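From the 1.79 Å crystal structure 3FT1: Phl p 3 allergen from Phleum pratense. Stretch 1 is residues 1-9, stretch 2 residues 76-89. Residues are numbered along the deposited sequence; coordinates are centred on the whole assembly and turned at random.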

# COMPACT_ATOMS: atom_id res chain seq x y z
N ALA A 1 7.65 -12.66 -10.79
CA ALA A 1 6.74 -11.52 -10.86
C ALA A 1 6.49 -11.00 -9.45
O ALA A 1 6.86 -11.64 -8.47
CB ALA A 1 5.43 -11.94 -11.51
N VAL A 2 5.85 -9.84 -9.36
CA VAL A 2 5.50 -9.27 -8.07
C VAL A 2 4.00 -9.41 -7.86
O VAL A 2 3.20 -8.91 -8.66
CB VAL A 2 5.93 -7.78 -7.96
CG1 VAL A 2 5.42 -7.17 -6.66
CG2 VAL A 2 7.44 -7.66 -8.05
N GLN A 3 3.62 -10.13 -6.81
CA GLN A 3 2.22 -10.35 -6.47
C GLN A 3 1.96 -9.66 -5.14
O GLN A 3 2.80 -9.69 -4.24
CB GLN A 3 1.94 -11.85 -6.34
CG GLN A 3 2.19 -12.61 -7.63
CD GLN A 3 2.17 -14.13 -7.45
OE1 GLN A 3 2.77 -14.67 -6.52
NE2 GLN A 3 1.48 -14.81 -8.36
N VAL A 4 0.81 -9.02 -5.00
CA VAL A 4 0.56 -8.30 -3.76
C VAL A 4 -0.91 -8.31 -3.39
O VAL A 4 -1.77 -8.31 -4.26
CB VAL A 4 1.08 -6.84 -3.85
CG1 VAL A 4 0.26 -6.04 -4.86
CG2 VAL A 4 1.04 -6.18 -2.49
N THR A 5 -1.18 -8.35 -2.09
CA THR A 5 -2.53 -8.09 -1.60
C THR A 5 -2.43 -7.05 -0.49
O THR A 5 -1.41 -6.96 0.21
CB THR A 5 -3.24 -9.36 -1.04
OG1 THR A 5 -2.50 -9.89 0.06
CG2 THR A 5 -3.39 -10.43 -2.13
N PHE A 6 -3.49 -6.25 -0.35
CA PHE A 6 -3.57 -5.22 0.67
C PHE A 6 -4.84 -5.52 1.45
O PHE A 6 -5.92 -5.48 0.87
CB PHE A 6 -3.78 -3.84 0.05
CG PHE A 6 -2.66 -3.37 -0.85
CD1 PHE A 6 -1.73 -2.45 -0.40
CD2 PHE A 6 -2.56 -3.82 -2.16
CE1 PHE A 6 -0.72 -1.99 -1.22
CE2 PHE A 6 -1.55 -3.37 -2.99
CZ PHE A 6 -0.63 -2.46 -2.52
N THR A 7 -4.72 -5.79 2.74
CA THR A 7 -5.90 -6.00 3.57
C THR A 7 -6.04 -4.87 4.57
O THR A 7 -5.12 -4.61 5.35
CB THR A 7 -5.83 -7.34 4.32
OG1 THR A 7 -5.62 -8.39 3.38
CG2 THR A 7 -7.13 -7.59 5.11
N VAL A 8 -7.18 -4.20 4.54
CA VAL A 8 -7.41 -3.08 5.44
C VAL A 8 -7.71 -3.60 6.84
O VAL A 8 -8.65 -4.38 7.05
CB VAL A 8 -8.58 -2.21 4.96
CG1 VAL A 8 -8.88 -1.13 6.00
CG2 VAL A 8 -8.24 -1.58 3.62
N GLN A 9 -6.90 -3.17 7.80
CA GLN A 9 -6.97 -3.69 9.17
C GLN A 9 -7.82 -2.80 10.06
O GLN A 9 -7.88 -1.59 9.87
CB GLN A 9 -5.57 -3.79 9.77
CG GLN A 9 -4.64 -4.67 8.95
CD GLN A 9 -5.10 -6.10 8.94
OE1 GLN A 9 -5.64 -6.59 7.94
NE2 GLN A 9 -4.92 -6.78 10.06
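Stretch 2 (76-89) RNVFDEVIPTAFSI

Stretch 2 packs on the even-numbered side of the strand in stretch 1 and runs in the same overall direction: Val2 CA lies 7.9 Å from Asn77 CA, Val4 CA 9.2 Å from Phe79 CA, Phe6 CA 8.2 Å from Ile83 CA and Val8 CA 5.2 Å from Ile89 CA. Stretch 2 begins as an extended strand from Arg76, turns a corner at Glu81 (phi/psi 46/55), passes a weakly bonded strand near Val82 and Ile83, and continues as loop, where Phe87 N gives a weak hydrogen bond to Thr85 O (3.0 Å). No hydrogen bond joins the stretches; the contact is mostly side-chain packing, with backbone atoms meeting near Val8, and buries 540 Å², both sides summed. Alternation in stretch 1 turns Val2, Val4, Phe6 and Val8 toward stretch 2 and Gln3, Thr5 and Thr7 away. The Phe79 ring takes two contacts: Val4 CG1 lies over one face, 3.8 Å from the centroid of the Phe79 ring and 13° off its normal, a CH-pi contact; Val2 CG1 meets the edge of the same ring, 4.0 Å from Phe79 CZ. Phe6 and Val8 make the other apolar contacts: Phe6 CD2 approaches Val82 CG1 (3.5 Å) and Phe6 CB approaches Ile83 CD1 (3.9 Å), while Val8 CG1 touches both Phe87 CD1 and Ile89 CD1 (3.8 Å each). Polar atoms also lie against carbon: Val2 CG2 is 3.3 Å from Asn77 OD1, and Val8 CB 3.4 Å from Ser88 O.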

# COMPACT_ATOMS: atom_id res chain seq x y z
N ARG A 76 11.43 -1.88 -8.29
CA ARG A 76 10.38 -0.88 -8.10
C ARG A 76 9.09 -1.32 -8.78
O ARG A 76 9.10 -1.71 -9.95
CB ARG A 76 10.83 0.45 -8.72
CG ARG A 76 9.71 1.49 -8.84
CD ARG A 76 10.07 2.53 -9.91
NE ARG A 76 8.93 3.39 -10.25
CZ ARG A 76 8.07 3.14 -11.23
NH1 ARG A 76 8.21 2.06 -11.99
NH2 ARG A 76 7.06 3.98 -11.46
N ASN A 77 7.98 -1.25 -8.06
CA ASN A 77 6.68 -1.47 -8.66
C ASN A 77 5.73 -0.40 -8.16
O ASN A 77 5.76 -0.04 -6.98
CB ASN A 77 6.12 -2.85 -8.29
CG ASN A 77 6.91 -3.98 -8.92
OD1 ASN A 77 7.96 -4.37 -8.40
ND2 ASN A 77 6.42 -4.50 -10.04
N VAL A 78 4.91 0.13 -9.06
CA VAL A 78 3.83 1.01 -8.65
C VAL A 78 2.50 0.34 -8.97
O VAL A 78 2.28 -0.15 -10.08
CB VAL A 78 3.91 2.38 -9.33
CG1 VAL A 78 2.69 3.22 -8.98
CG2 VAL A 78 5.18 3.12 -8.89
N PHE A 79 1.63 0.27 -7.97
CA PHE A 79 0.29 -0.26 -8.15
C PHE A 79 -0.69 0.90 -8.03
O PHE A 79 -0.76 1.55 -6.98
CB PHE A 79 -0.01 -1.34 -7.12
CG PHE A 79 0.78 -2.60 -7.33
CD1 PHE A 79 0.27 -3.63 -8.10
CD2 PHE A 79 2.05 -2.73 -6.79
CE1 PHE A 79 1.00 -4.78 -8.31
CE2 PHE A 79 2.78 -3.88 -7.00
CZ PHE A 79 2.27 -4.90 -7.76
N ASP A 80 -1.41 1.18 -9.11
CA ASP A 80 -2.22 2.39 -9.19
C ASP A 80 -3.68 2.17 -8.83
O ASP A 80 -4.27 1.16 -9.21
CB ASP A 80 -2.09 3.02 -10.58
CG ASP A 80 -0.69 3.54 -10.86
OD1 ASP A 80 -0.33 4.61 -10.33
OD2 ASP A 80 0.06 2.88 -11.61
N GLU A 81 -4.24 3.12 -8.10
CA GLU A 81 -5.65 3.11 -7.72
C GLU A 81 -6.09 1.74 -7.21
O GLU A 81 -7.06 1.16 -7.68
CB GLU A 81 -6.53 3.61 -8.87
CG GLU A 81 -6.03 4.94 -9.45
CD GLU A 81 -7.08 5.70 -10.23
OE1 GLU A 81 -8.11 5.09 -10.59
OE2 GLU A 81 -6.88 6.91 -10.47
N VAL A 82 -5.36 1.26 -6.21
CA VAL A 82 -5.57 -0.08 -5.66
C VAL A 82 -6.67 -0.14 -4.61
O VAL A 82 -7.38 -1.14 -4.51
CB VAL A 82 -4.28 -0.61 -5.02
CG1 VAL A 82 -4.53 -2.00 -4.44
CG2 VAL A 82 -3.18 -0.66 -6.06
N ILE A 83 -6.79 0.92 -3.82
CA ILE A 83 -7.78 0.99 -2.75
C ILE A 83 -8.62 2.26 -2.90
O ILE A 83 -8.08 3.35 -3.10
CB ILE A 83 -7.08 1.00 -1.37
CG1 ILE A 83 -6.19 -0.24 -1.23
CG2 ILE A 83 -8.09 1.12 -0.23
CD1 ILE A 83 -5.45 -0.32 0.08
N PRO A 84 -9.95 2.11 -2.82
CA PRO A 84 -10.82 3.27 -3.03
C PRO A 84 -10.82 4.13 -1.79
O PRO A 84 -10.45 3.64 -0.73
CB PRO A 84 -12.19 2.65 -3.21
CG PRO A 84 -12.14 1.39 -2.39
CD PRO A 84 -10.71 0.90 -2.48
N THR A 85 -11.23 5.38 -1.93
CA THR A 85 -11.36 6.23 -0.76
C THR A 85 -12.25 5.58 0.29
O THR A 85 -11.91 5.54 1.47
CB THR A 85 -11.96 7.57 -1.16
OG1 THR A 85 -11.12 8.17 -2.15
CG2 THR A 85 -12.06 8.49 0.05
N ALA A 86 -13.39 5.06 -0.15
CA ALA A 86 -14.34 4.43 0.76
C ALA A 86 -14.00 2.96 0.94
O ALA A 86 -14.79 2.07 0.61
CB ALA A 86 -15.76 4.59 0.24
N PHE A 87 -12.80 2.70 1.44
CA PHE A 87 -12.34 1.35 1.70
C PHE A 87 -13.05 0.74 2.90
O PHE A 87 -13.68 1.45 3.69
CB PHE A 87 -10.83 1.34 1.94
CG PHE A 87 -10.40 2.27 3.03
CD1 PHE A 87 -10.50 1.90 4.36
CD2 PHE A 87 -9.89 3.53 2.73
CE1 PHE A 87 -10.09 2.75 5.38
CE2 PHE A 87 -9.48 4.40 3.73
CZ PHE A 87 -9.58 4.00 5.06
N SER A 88 -12.92 -0.57 3.06
CA SER A 88 -13.70 -1.29 4.06
C SER A 88 -12.82 -2.16 4.95
O SER A 88 -11.92 -2.85 4.46
CB SER A 88 -14.80 -2.10 3.37
OG SER A 88 -15.67 -2.67 4.32
N ILE A 89 -13.04 -2.07 6.26
CA ILE A 89 -12.26 -2.81 7.24
C ILE A 89 -12.39 -4.30 6.99
O ILE A 89 -13.50 -4.82 6.89
CB ILE A 89 -12.77 -2.53 8.68
CG1 ILE A 89 -12.72 -1.03 9.00
CG2 ILE A 89 -11.98 -3.35 9.69
CD1 ILE A 89 -11.37 -0.40 8.74